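PDB 3LXZ: glutathione S-transferase family protein from Pseudomonas putida, which probably conjugates reduced glutathione to a wide range of hydrophobic electrophiles, as a glutathione S-transferase. Local coordinates for residues K77-P81 and L152-L157; D156-C160 and L188-M192. One frame throughout, in Å; residues are numbered along the deposited sequence.

Contact 1 of 2, residues K77-P81 and L152-L157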
# COMPACT_ATOMS: atom_id res chain seq x y z
N LYS A 77 -8.10 -18.63 15.07
CA LYS A 77 -6.67 -18.77 14.90
C LYS A 77 -5.98 -17.42 14.64
O LYS A 77 -6.36 -16.71 13.72
CB LYS A 77 -6.47 -19.69 13.70
CG LYS A 77 -5.06 -19.86 13.20
CD LYS A 77 -4.96 -21.14 12.44
CE LYS A 77 -3.77 -21.12 11.50
NZ LYS A 77 -3.66 -22.43 10.80
N ALA A 78 -4.97 -17.07 15.45
CA ALA A 78 -4.15 -15.87 15.17
C ALA A 78 -3.38 -16.02 13.84
O ALA A 78 -2.83 -17.11 13.53
CB ALA A 78 -3.20 -15.59 16.31
N LEU A 79 -3.37 -14.95 13.05
CA LEU A 79 -2.64 -14.91 11.77
C LEU A 79 -1.48 -13.90 11.82
O LEU A 79 -0.99 -13.40 10.78
CB LEU A 79 -3.56 -14.64 10.58
CG LEU A 79 -4.73 -15.62 10.35
CD1 LEU A 79 -5.58 -15.19 9.16
CD2 LEU A 79 -4.19 -17.01 10.15
N LEU A 80 -1.05 -13.62 13.06
CA LEU A 80 0.09 -12.76 13.35
C LEU A 80 0.85 -13.35 14.51
O LEU A 80 0.22 -13.99 15.38
CB LEU A 80 -0.37 -11.36 13.80
CG LEU A 80 -0.97 -10.50 12.72
CD1 LEU A 80 -1.50 -9.23 13.36
CD2 LEU A 80 0.11 -10.25 11.67
N PRO A 81 2.18 -13.13 14.54
CA PRO A 81 2.98 -13.48 15.74
C PRO A 81 2.58 -12.62 16.97
O PRO A 81 1.83 -11.65 16.82
CB PRO A 81 4.43 -13.24 15.31
CG PRO A 81 4.36 -12.38 14.03
CD PRO A 81 3.00 -12.57 13.44
N LEU A 152 1.73 -19.70 9.57
CA LEU A 152 0.86 -19.01 8.62
C LEU A 152 0.52 -17.61 9.17
O LEU A 152 0.12 -17.48 10.34
CB LEU A 152 -0.43 -19.81 8.38
CG LEU A 152 -1.46 -19.13 7.48
CD1 LEU A 152 -0.92 -19.18 6.11
CD2 LEU A 152 -2.81 -19.85 7.50
N THR A 153 0.72 -16.58 8.36
CA THR A 153 0.35 -15.20 8.73
C THR A 153 -0.37 -14.53 7.57
O THR A 153 -0.44 -15.09 6.48
CB THR A 153 1.56 -14.31 9.08
OG1 THR A 153 2.36 -14.08 7.90
CG2 THR A 153 2.41 -14.92 10.15
N LEU A 154 -0.88 -13.30 7.81
CA LEU A 154 -1.45 -12.48 6.76
C LEU A 154 -0.60 -12.36 5.50
O LEU A 154 -1.12 -12.33 4.38
CB LEU A 154 -1.75 -11.06 7.30
CG LEU A 154 -2.59 -11.02 8.57
CD1 LEU A 154 -2.76 -9.55 9.05
CD2 LEU A 154 -3.96 -11.68 8.42
N ALA A 155 0.70 -12.26 5.68
CA ALA A 155 1.55 -12.13 4.50
C ALA A 155 1.46 -13.34 3.57
O ALA A 155 1.65 -13.17 2.36
CB ALA A 155 3.01 -11.88 4.90
N ASP A 156 1.14 -14.53 4.11
CA ASP A 156 0.99 -15.71 3.25
C ASP A 156 -0.25 -15.66 2.38
O ASP A 156 -0.27 -16.27 1.32
CB ASP A 156 0.97 -16.98 4.10
CG ASP A 156 2.27 -17.18 4.81
OD1 ASP A 156 3.29 -17.42 4.09
OD2 ASP A 156 2.29 -17.06 6.05
N LEU A 157 -1.30 -14.98 2.87
CA LEU A 157 -2.49 -14.73 2.08
C LEU A 157 -2.19 -13.83 0.88
O LEU A 157 -2.57 -14.14 -0.25
CB LEU A 157 -3.64 -14.17 2.95
CG LEU A 157 -3.89 -14.89 4.30
CD1 LEU A 157 -5.05 -14.22 5.09
CD2 LEU A 157 -4.14 -16.40 4.10
O HOH W 1 -1.42 -18.98 12.20
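Leu79 loses 100 Å² to the other segment, far more than any other residue here, and it works through both backbone and side chain. Its carbonyl oxygen accepts a hydrogen bond from the amide of Leu154 (Leu154 N to Leu79 O, 3.0 Å, 146° at the hydrogen), and the same oxygen receives a CA-H...O contact from Thr153 CA, also at 3.0 Å. The CA atoms of Leu79 and Thr153 accordingly approach to 4.3 Å. The Leu79 side chain packs as well: CB lies 3.7 Å from Leu154 CD2, Leu79 CD2 4.1 Å from Leu152 CD2, and Leu79 CD1 4.2 Å from Leu157 CD1. The donor belongs to the N-terminal end of helix 154-174, closed by a capping box: Thr153 N donates to Asp156 OD2 (2.8 Å), and Ala155 N donates weakly to Thr153 OG1 (3.3 Å). Such a box at the start of this helix is a familiar feature of the glutathione S-transferase fold; here it meets the linker that runs from helix 63-73 of the thioredoxin-like domain to helix 84-106 of the helical domain. Leu152, just before the cap, turns its carbonyl to a water that donates to both Ala78 O (2.7 Å) and Leu152 O (2.8 Å). Leu154 reaches back to Leu80, its CD1 3.9 Å from Leu80 CD2, and also packs on Leu67 of helix 63-73.

Contact 2 of 2, residues D156-C160 and L188-M192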
# COMPACT_ATOMS: atom_id res chain seq x y z
N ASP A 156 1.14 -14.53 4.11
CA ASP A 156 0.99 -15.71 3.25
C ASP A 156 -0.25 -15.66 2.38
O ASP A 156 -0.27 -16.27 1.32
CB ASP A 156 0.97 -16.98 4.10
CG ASP A 156 2.27 -17.18 4.81
OD1 ASP A 156 3.29 -17.42 4.09
OD2 ASP A 156 2.29 -17.06 6.05
N LEU A 157 -1.30 -14.98 2.87
CA LEU A 157 -2.49 -14.73 2.08
C LEU A 157 -2.19 -13.83 0.88
O LEU A 157 -2.57 -14.14 -0.25
CB LEU A 157 -3.64 -14.17 2.95
CG LEU A 157 -3.89 -14.89 4.30
CD1 LEU A 157 -5.05 -14.22 5.09
CD2 LEU A 157 -4.14 -16.40 4.10
N MSE A 158 -1.50 -12.70 1.11
CA MSE A 158 -1.12 -11.85 -0.02
C MSE A 158 -0.17 -12.60 -0.97
O MSE A 158 -0.29 -12.48 -2.19
CB MSE A 158 -0.47 -10.57 0.52
CG MSE A 158 0.04 -9.58 -0.50
SE MSE A 158 -1.34 -8.66 -1.50
CE MSE A 158 -2.43 -7.80 -0.11
N PHE A 159 0.76 -13.36 -0.41
CA PHE A 159 1.65 -14.20 -1.24
C PHE A 159 0.88 -15.18 -2.14
O PHE A 159 1.08 -15.24 -3.32
CB PHE A 159 2.60 -14.98 -0.35
CG PHE A 159 3.44 -16.02 -1.08
CD1 PHE A 159 4.70 -15.68 -1.58
CD2 PHE A 159 2.97 -17.32 -1.27
CE1 PHE A 159 5.49 -16.61 -2.27
CE2 PHE A 159 3.76 -18.28 -1.93
CZ PHE A 159 5.00 -17.92 -2.45
N CYS A 160 -0.02 -15.96 -1.56
CA CYS A 160 -0.51 -17.08 -2.32
C CYS A 160 -1.51 -16.67 -3.41
O CYS A 160 -1.66 -17.36 -4.40
CB CYS A 160 -1.01 -18.20 -1.41
SG CYS A 160 -2.60 -17.88 -0.81
N LEU A 188 6.33 -22.93 -1.10
CA LEU A 188 5.26 -22.34 -0.29
C LEU A 188 3.95 -22.29 -1.09
O LEU A 188 2.87 -22.54 -0.54
CB LEU A 188 5.68 -20.94 0.23
CG LEU A 188 4.60 -20.16 1.01
CD1 LEU A 188 4.02 -20.96 2.18
CD2 LEU A 188 5.16 -18.82 1.55
N LEU A 189 4.05 -21.96 -2.38
CA LEU A 189 2.86 -21.87 -3.20
C LEU A 189 2.18 -23.24 -3.24
O LEU A 189 0.97 -23.31 -3.13
CB LEU A 189 3.18 -21.37 -4.60
CG LEU A 189 1.98 -20.83 -5.39
CD1 LEU A 189 1.33 -19.58 -4.72
CD2 LEU A 189 2.39 -20.47 -6.81
N GLN A 190 2.94 -24.32 -3.38
CA GLN A 190 2.30 -25.63 -3.36
C GLN A 190 1.68 -25.92 -2.00
O GLN A 190 0.61 -26.49 -1.93
CB GLN A 190 3.28 -26.74 -3.69
CG GLN A 190 2.60 -28.09 -3.91
CD GLN A 190 2.42 -28.90 -2.65
OE1 GLN A 190 2.92 -28.55 -1.58
NE2 GLN A 190 1.67 -30.00 -2.76
N LEU A 191 2.37 -25.51 -0.94
CA LEU A 191 1.90 -25.73 0.43
C LEU A 191 0.55 -25.02 0.73
O LEU A 191 -0.37 -25.61 1.30
CB LEU A 191 2.97 -25.29 1.43
CG LEU A 191 2.62 -25.51 2.90
CD1 LEU A 191 2.26 -26.97 3.20
CD2 LEU A 191 3.75 -25.07 3.83
N MSE A 192 0.47 -23.74 0.35
CA MSE A 192 -0.76 -22.96 0.48
C MSE A 192 -1.82 -23.60 -0.41
O MSE A 192 -2.99 -23.54 -0.09
CB MSE A 192 -0.53 -21.49 0.04
CG MSE A 192 0.40 -20.64 0.93
SE MSE A 192 -0.13 -20.65 2.79
CE MSE A 192 -1.77 -19.60 2.68
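The short helical segments 156-160 and 188-192 cross steeply, with 103° between their N-to-C directions and axes 10.3 Å apart at closest approach. Asp156 comes first: its CA-to-CB bond points at the partner, and its OD1, hydrogen-bonded to the amide of Val147, passes 3.5 Å from Leu188 CD2. Its CB is 4.0 Å from CE of Met192, which is present as selenomethionine. Leu157 starts away from the partner but returns with its tip, CD2 reaching 4.2 Å from Met192 CE. At Phe159, Leu188 CD2 sits over one face, 3.9 Å from the ring centroid and 16° off the normal, a CH-pi contact; at the edge, near the ring plane, Leu189 N is 3.7 Å from Phe159 CE2, and Leu189 CD1 is 3.9 Å from the same CE2. Cys160 ends the segment where the backbones are nearest, its CA 5.9 Å from that of Leu189. The small Cys160 side chain is consistent with this: CB lies 3.6 Å from Met192 CB, and Cys160 O 3.7 Å from Leu189 CD1. Six of the seven touching residues are buried, and this near-perpendicular crossing of segments from helices 154-174 and 183-193 belongs to the core of the all-helical C-terminal domain of glutathione S-transferases.

Both contacts use the first turns of helix 154-174 and share Asp156 and Leu157, with centres about 11 Å apart. Along the chain the linker 77-81 comes first, then the helix start, then helix 183-193; contact 1 thus spans 71 residues at its closest ends and contact 2 only 28. They also meet directly, Leu152 CD1 lying 3.6 Å from Met192 CE. Contact 1 joins the helix to the interdomain linker, whereas contact 2 lies within the C-terminal domain, so a single helix end connects the domain boundary with the helical core. The Leu157 side chain is about 7 Å from that of Thr63, which binds glutathione, although none is bound to this chain here.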